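Local coordinates for protein LRA-12 (Uncultured bacterium, PDB 5AEB) that is a class B3 di-zinc metallo-beta-lactamase with carbapenemase activity, which hydrolyses the beta-lactam ring of antibiotics with the help of two zinc ions, at residues D88-M93 with E132-D137; L104-D107 with V113-D116. All coordinates share one frame; numbering follows the deposited sequence.

Contact 1 of 2, residues D88-M93 with E132-D137. With ZN (zinc ion), chain C.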
ATOM      1  N   ASP A  88       7.188   7.345  -0.895  1.00 20.67           N
ATOM      2  CA  ASP A  88       7.288   6.281  -1.908  1.00 20.66           C
ATOM      3  C   ASP A  88       5.917   5.618  -2.243  1.00 20.10           C
ATOM      4  O   ASP A  88       5.811   4.896  -3.225  1.00 20.08           O
ATOM      5  CB  ASP A  88       8.406   5.215  -1.587  1.00 20.88           C
ATOM      6  CG  ASP A  88       8.252   4.546  -0.219  1.00 20.86           C
ATOM      7  OD1 ASP A  88       7.874   5.266   0.771  1.00 20.89           O
ATOM      8  OD2 ASP A  88       8.506   3.295  -0.120  1.00 20.52           O
ATOM      9  N   HIS A  89       4.881   5.918  -1.454  1.00 19.78           N
ATOM     10  CA  HIS A  89       3.526   5.420  -1.723  1.00 19.41           C
ATOM     11  C   HIS A  89       2.470   6.475  -1.841  1.00 19.54           C
ATOM     12  O   HIS A  89       1.308   6.145  -2.135  1.00 19.30           O
ATOM     13  CB  HIS A  89       3.132   4.387  -0.680  1.00 19.13           C
ATOM     14  CG  HIS A  89       4.232   3.392  -0.400  1.00 19.28           C
ATOM     15  ND1 HIS A  89       4.466   2.351  -1.195  1.00 19.33           N
ATOM     16  CD2 HIS A  89       5.206   3.362   0.599  1.00 19.47           C
ATOM     17  CE1 HIS A  89       5.525   1.655  -0.715  1.00 19.52           C
ATOM     18  NE2 HIS A  89       5.983   2.289   0.376  1.00 19.63           N
ATOM     19  N   LEU A  90       2.861   7.745  -1.626  1.00 20.12           N
ATOM     20  CA  LEU A  90       1.929   8.892  -1.726  1.00 20.26           C
ATOM     21  C   LEU A  90       2.463  10.027  -2.590  1.00 20.64           C
ATOM     22  O   LEU A  90       1.817  11.073  -2.718  1.00 20.41           O
ATOM     23  CB  LEU A  90       1.635   9.461  -0.338  1.00 20.04           C
ATOM     24  CG  LEU A  90       0.723   8.714   0.630  1.00 19.68           C
ATOM     25  CD1 LEU A  90       0.506   9.563   1.869  1.00 19.72           C
ATOM     26  CD2 LEU A  90      -0.612   8.441  -0.016  1.00 19.43           C
ATOM     27  N   GLY A  91       3.645   9.819  -3.170  1.00 21.09           N
ATOM     28  CA  GLY A  91       4.283  10.822  -4.015  1.00 21.72           C
ATOM     29  C   GLY A  91       3.360  11.485  -5.033  1.00 22.22           C
ATOM     30  O   GLY A  91       3.370  12.727  -5.168  1.00 23.04           O
ATOM     31  N   ALA A  92       2.537  10.691  -5.725  1.00 21.83           N
ATOM     32  CA  ALA A  92       1.658  11.236  -6.784  1.00 22.03           C
ATOM     33  C   ALA A  92       0.179  11.273  -6.406  1.00 21.63           C
ATOM     34  O   ALA A  92      -0.689  11.477  -7.272  1.00 21.73           O
ATOM     35  CB  ALA A  92       1.846  10.481  -8.103  1.00 22.06           C
ATOM     36  N   MET A  93      -0.113  11.059  -5.127  1.00 21.25           N
ATOM     37  CA  MET A  93      -1.501  10.990  -4.662  1.00 20.87           C
ATOM     38  C   MET A  93      -2.277  12.315  -4.770  1.00 20.80           C
ATOM     39  O   MET A  93      -3.424  12.327  -5.223  1.00 20.37           O
ATOM     40  CB  MET A  93      -1.579  10.440  -3.241  1.00 20.80           C
ATOM     41  CG  MET A  93      -3.002  10.127  -2.785  1.00 20.67           C
ATOM     42  SD  MET A  93      -3.709   8.863  -3.869  1.00 21.48           S
ATOM     43  CE  MET A  93      -3.046   7.334  -3.137  1.00 21.25           C
ATOM     44  N   GLU A 132       3.624  15.972  -1.733  1.00 23.48           N
ATOM     45  CA  GLU A 132       2.517  16.967  -1.744  1.00 23.79           C
ATOM     46  C   GLU A 132       1.431  16.571  -0.737  1.00 22.77           C
ATOM     47  O   GLU A 132       0.899  15.459  -0.814  1.00 22.06           O
ATOM     48  CB  GLU A 132       1.919  17.139  -3.153  1.00 24.33           C
ATOM     49  CG  GLU A 132       0.830  18.231  -3.285  1.00 25.45           C
ATOM     50  CD  GLU A 132       1.367  19.650  -3.101  1.00 27.53           C
ATOM     51  OE1 GLU A 132       2.529  19.935  -3.467  1.00 27.46           O
ATOM     52  OE2 GLU A 132       0.617  20.492  -2.552  1.00 29.51           O
ATOM     53  N   PRO A 133       1.136  17.456   0.237  1.00 22.82           N
ATOM     54  CA  PRO A 133       0.054  17.205   1.196  1.00 22.43           C
ATOM     55  C   PRO A 133      -1.255  16.775   0.514  1.00 21.48           C
ATOM     56  O   PRO A 133      -1.573  17.239  -0.562  1.00 21.24           O
ATOM     57  CB  PRO A 133      -0.154  18.568   1.854  1.00 23.07           C
ATOM     58  CG  PRO A 133       1.203  19.194   1.801  1.00 24.11           C
ATOM     59  CD  PRO A 133       1.821  18.732   0.505  1.00 23.73           C
ATOM     60  N   ILE A 134      -1.986  15.877   1.155  1.00 21.01           N
ATOM     61  CA  ILE A 134      -3.326  15.516   0.728  1.00 20.82           C
ATOM     62  C   ILE A 134      -4.219  15.474   1.968  1.00 20.99           C
ATOM     63  O   ILE A 134      -3.788  15.061   3.057  1.00 20.86           O
ATOM     64  CB  ILE A 134      -3.452  14.135   0.030  1.00 20.05           C
ATOM     65  CG1 ILE A 134      -2.177  13.659  -0.647  1.00 20.03           C
ATOM     66  CG2 ILE A 134      -4.538  14.240  -1.026  1.00 20.09           C
ATOM     67  CD1 ILE A 134      -1.277  12.872   0.282  1.00 20.48           C
ATOM     68  N   ILE A 135      -5.465  15.862   1.792  1.00 21.45           N
ATOM     69  CA  ILE A 135      -6.441  15.780   2.894  1.00 22.39           C
ATOM     70  C   ILE A 135      -7.431  14.652   2.601  1.00 22.14           C
ATOM     71  O   ILE A 135      -8.068  14.636   1.542  1.00 22.14           O
ATOM     72  CB  ILE A 135      -7.169  17.116   3.073  1.00 23.26           C
ATOM     73  CG1 ILE A 135      -6.161  18.176   3.515  1.00 24.01           C
ATOM     74  CG2 ILE A 135      -8.363  17.000   4.043  1.00 23.46           C
ATOM     75  CD1 ILE A 135      -6.596  19.588   3.167  1.00 25.17           C
ATOM     76  N   ALA A 136      -7.562  13.708   3.527  1.00 21.96           N
ATOM     77  CA  ALA A 136      -8.507  12.625   3.324  1.00 21.96           C
ATOM     78  C   ALA A 136      -9.983  13.098   3.454  1.00 22.71           C
ATOM     79  O   ALA A 136     -10.325  13.898   4.314  1.00 22.60           O
ATOM     80  CB  ALA A 136      -8.211  11.490   4.272  1.00 22.00           C
ATOM     81  N   ASP A 137     -10.824  12.605   2.557  1.00 22.79           N
ATOM     82  CA  ASP A 137     -12.232  12.812   2.633  1.00 23.89           C
ATOM     83  C   ASP A 137     -12.848  11.861   3.661  1.00 24.06           C
ATOM     84  O   ASP A 137     -13.864  12.183   4.234  1.00 24.33           O
ATOM     85  CB  ASP A 137     -12.861  12.618   1.253  1.00 25.01           C
ATOM     86  CG  ASP A 137     -12.231  13.521   0.200  1.00 25.33           C
ATOM     87  OD1 ASP A 137     -12.616  14.682   0.128  1.00 27.69           O
ATOM     88  OD2 ASP A 137     -11.350  13.099  -0.542  1.00 24.37           O
TER
HETATM   89 ZN    ZN C1307       7.760   1.899   1.029  0.70  2.00          ZN
HETATM   90  O   HOH W   1       7.964   3.014   2.587  1.00  2.00           O
HETATM   91  O   HOH W   2       0.981  13.767  -2.964  1.00 13.65           O
HETATM   92  O   HOH W   3       4.764  14.544  -3.850  1.00 13.73           O
HETATM   93  O   HOH W   4       7.897   0.735   2.507  1.00  4.14           O
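A water donates to G91 O at 2.6 Å and accepts from E132 N at 2.8 Å. A second water spans the gap beside it: it lies 2.8 Å from L90 O and 2.7 Å from E132 O. Across the interface the polar link between the segments is therefore made through solvent, main chain to main chain, and it ties the turn at L90-G91 to the last part of the loop that leads into strand 138-140. Beside the waters the contact is apolar. I134 points toward the other segment and takes part in both apolar contacts: its terminal CD1 meets CD1 of L90 at 4.1 Å, the two side chains crossing at a slant, while CG1 of I134 lies 4.2 Å from CB of M93. M93 turns its CG anti to the backbone N (chi1 -170°) and then bends at chi2 and chi3, which takes the sulfur away and leaves CB as the touching atom. Both distances are ordinary van der Waals separations, and A94 and K97 of helix 93-100 also touch I134. At the far end of 88-93, D88 OD2 (2.0 Å) and H89 NE2 (1.9 Å) bind a zinc ion, which also takes two waters and H227. Two neighbouring residues, an aspartate and a histidine, joining a more distant histidine on one metal form the second zinc site of class B3 enzymes, set in the metallo-beta-lactamase fold.

Contact 2 of 2, residues L104-D107 with V113-D116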
ATOM      1  N   LEU A 104     -10.420  10.385  -1.167  1.00 19.26           N
ATOM      2  CA  LEU A 104      -9.281   9.732  -0.558  1.00 18.58           C
ATOM      3  C   LEU A 104      -9.687   9.256   0.829  1.00 18.78           C
ATOM      4  O   LEU A 104     -10.233  10.026   1.639  1.00 18.93           O
ATOM      5  CB  LEU A 104      -8.081  10.682  -0.490  1.00 18.47           C
ATOM      6  CG  LEU A 104      -6.985  10.314   0.514  1.00 18.34           C
ATOM      7  CD1 LEU A 104      -6.192   9.076   0.094  1.00 17.47           C
ATOM      8  CD2 LEU A 104      -6.065  11.514   0.633  1.00 18.88           C
ATOM      9  N   MET A 105      -9.483   7.970   1.095  1.00 18.78           N
ATOM     10  CA  MET A 105      -9.814   7.445   2.405  1.00 19.38           C
ATOM     11  C   MET A 105      -8.544   6.972   3.074  1.00 18.96           C
ATOM     12  O   MET A 105      -7.740   6.254   2.480  1.00 18.50           O
ATOM     13  CB  MET A 105     -10.849   6.340   2.304  1.00 20.05           C
ATOM     14  CG  MET A 105     -12.018   6.751   1.434  1.00 21.25           C
ATOM     15  SD  MET A 105     -13.309   5.514   1.497  1.00 22.55           S
ATOM     16  CE  MET A 105     -14.573   6.345   0.514  1.00 23.00           C
ATOM     17  N   ALA A 106      -8.348   7.383   4.318  1.00 18.95           N
ATOM     18  CA  ALA A 106      -7.085   7.093   4.982  1.00 18.74           C
ATOM     19  C   ALA A 106      -7.242   6.665   6.434  1.00 18.89           C
ATOM     20  O   ALA A 106      -8.129   7.151   7.155  1.00 19.08           O
ATOM     21  CB  ALA A 106      -6.134   8.291   4.862  1.00 18.90           C
ATOM     22  N   ASP A 107      -6.380   5.733   6.850  1.00 18.63           N
ATOM     23  CA  ASP A 107      -6.275   5.355   8.250  1.00 18.98           C
ATOM     24  C   ASP A 107      -6.067   6.657   9.037  1.00 19.49           C
ATOM     25  O   ASP A 107      -5.135   7.428   8.766  1.00 19.02           O
ATOM     26  CB  ASP A 107      -5.116   4.386   8.434  1.00 18.93           C
ATOM     27  CG  ASP A 107      -5.033   3.794   9.833  1.00 19.68           C
ATOM     28  OD1 ASP A 107      -5.039   4.575  10.838  1.00 20.42           O
ATOM     29  OD2 ASP A 107      -4.906   2.551   9.932  1.00 19.62           O
ATOM     30  N   VAL A 113       0.036  13.337   9.191  1.00 23.46           N
ATOM     31  CA  VAL A 113       1.224  13.266   8.358  1.00 23.82           C
ATOM     32  C   VAL A 113       0.842  13.549   6.897  1.00 23.26           C
ATOM     33  O   VAL A 113       1.556  14.252   6.201  1.00 23.31           O
ATOM     34  CB  VAL A 113       1.930  11.905   8.490  1.00 24.11           C
ATOM     35  CG1 VAL A 113       3.004  11.749   7.431  1.00 24.42           C
ATOM     36  CG2 VAL A 113       2.557  11.766   9.873  1.00 25.42           C
ATOM     37  N   MET A 114      -0.312  13.037   6.460  1.00 22.71           N
ATOM     38  CA  MET A 114      -0.740  13.217   5.072  1.00 22.81           C
ATOM     39  C   MET A 114      -1.057  14.673   4.761  1.00 22.68           C
ATOM     40  O   MET A 114      -0.657  15.182   3.717  1.00 22.25           O
ATOM     41  CB  MET A 114      -1.952  12.347   4.743  1.00 22.79           C
ATOM     42  CG  MET A 114      -1.580  10.918   4.430  1.00 23.30           C
ATOM     43  SD  MET A 114      -3.002   9.807   4.323  1.00 25.86           S
ATOM     44  CE  MET A 114      -3.788  10.324   2.791  1.00 23.59           C
ATOM     45  N   ALA A 115      -1.769  15.315   5.680  1.00 23.15           N
ATOM     46  CA  ALA A 115      -2.138  16.714   5.567  1.00 23.84           C
ATOM     47  C   ALA A 115      -0.908  17.644   5.575  1.00 24.83           C
ATOM     48  O   ALA A 115      -0.963  18.742   5.001  1.00 25.64           O
ATOM     49  CB  ALA A 115      -3.127  17.084   6.672  1.00 23.84           C
ATOM     50  N   ASP A 116       0.200  17.226   6.191  1.00 25.41           N
ATOM     51  CA  ASP A 116       1.429  18.067   6.131  1.00 26.93           C
ATOM     52  C   ASP A 116       2.536  17.540   5.220  1.00 26.66           C
ATOM     53  O   ASP A 116       3.667  18.017   5.285  1.00 27.49           O
ATOM     54  CB  ASP A 116       2.001  18.401   7.521  1.00 28.15           C
ATOM     55  CG  ASP A 116       2.462  17.163   8.282  1.00 28.85           C
ATOM     56  OD1 ASP A 116       3.085  16.232   7.681  1.00 28.78           O
ATOM     57  OD2 ASP A 116       2.201  17.123   9.511  1.00 30.14           O
TER
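This is a buried, wholly apolar contact between a strand and the helix that follows it, within the beta-alpha-beta unit formed by strand 103-107, helix 111-115 and strand 138-140. The evidence is in the side chains that meet: L104 and A106 point from the strand toward the helix, M114 points back from it, and these three residues make the contact. M105, between the two strand residues, points the opposite way and packs on I79 and L81 of strand 77-81, as expected from the alternation of side chains along a strand. The backbones stay well apart, the closest CA atoms being those of A106 and M114 at 8.8 Å, so the long methionine has to bridge the gap. Its CG stands anti to the carbonyl carbon (chi1 -81°) and chi2 is extended at 170°, which sends the chain straight out from the helix; the bend at chi3 (71°) then turns the terminal methyl toward L104. The sulfur consequently sits over the methyl of A106, with SD of M114 3.5 Å from A106 CB. The methyl also reaches A106, CE lying 3.7 Å from A106 CB. Outside the two segments, M114 touches A85 and L104 touches I134, while A106 is joined through its backbone to R138 and L140 of the third element of the unit. L104 meets the methionine tip to tip, its two methyls unequally placed: M114 CE is 3.8 Å from L104 CD1 but 3.4 Å from L104 CD2, the latter tighter than a usual carbon-carbon contact.

Contacts 1 and 2 lie about 7 Å apart, centre to centre, and I134 belongs to the packing of both neighbourhoods. Already part of contact 1, it places CG2 3.5 Å from L104 CD2, and its backbone N is probably hydrogen-bonded to M114 O at 3.0 Å. D137 OD2 adds a second probable bond, 2.9 Å to L104 N. Along the chain, 104-107 and 113-116 both fall between the two segments of contact 1. Only contact 1 includes zinc ligands; the side chain of M114 in contact 2 is about 9 Å from those of Q84 and H86, ligands of the first zinc, and about 12 Å from a zinc ion.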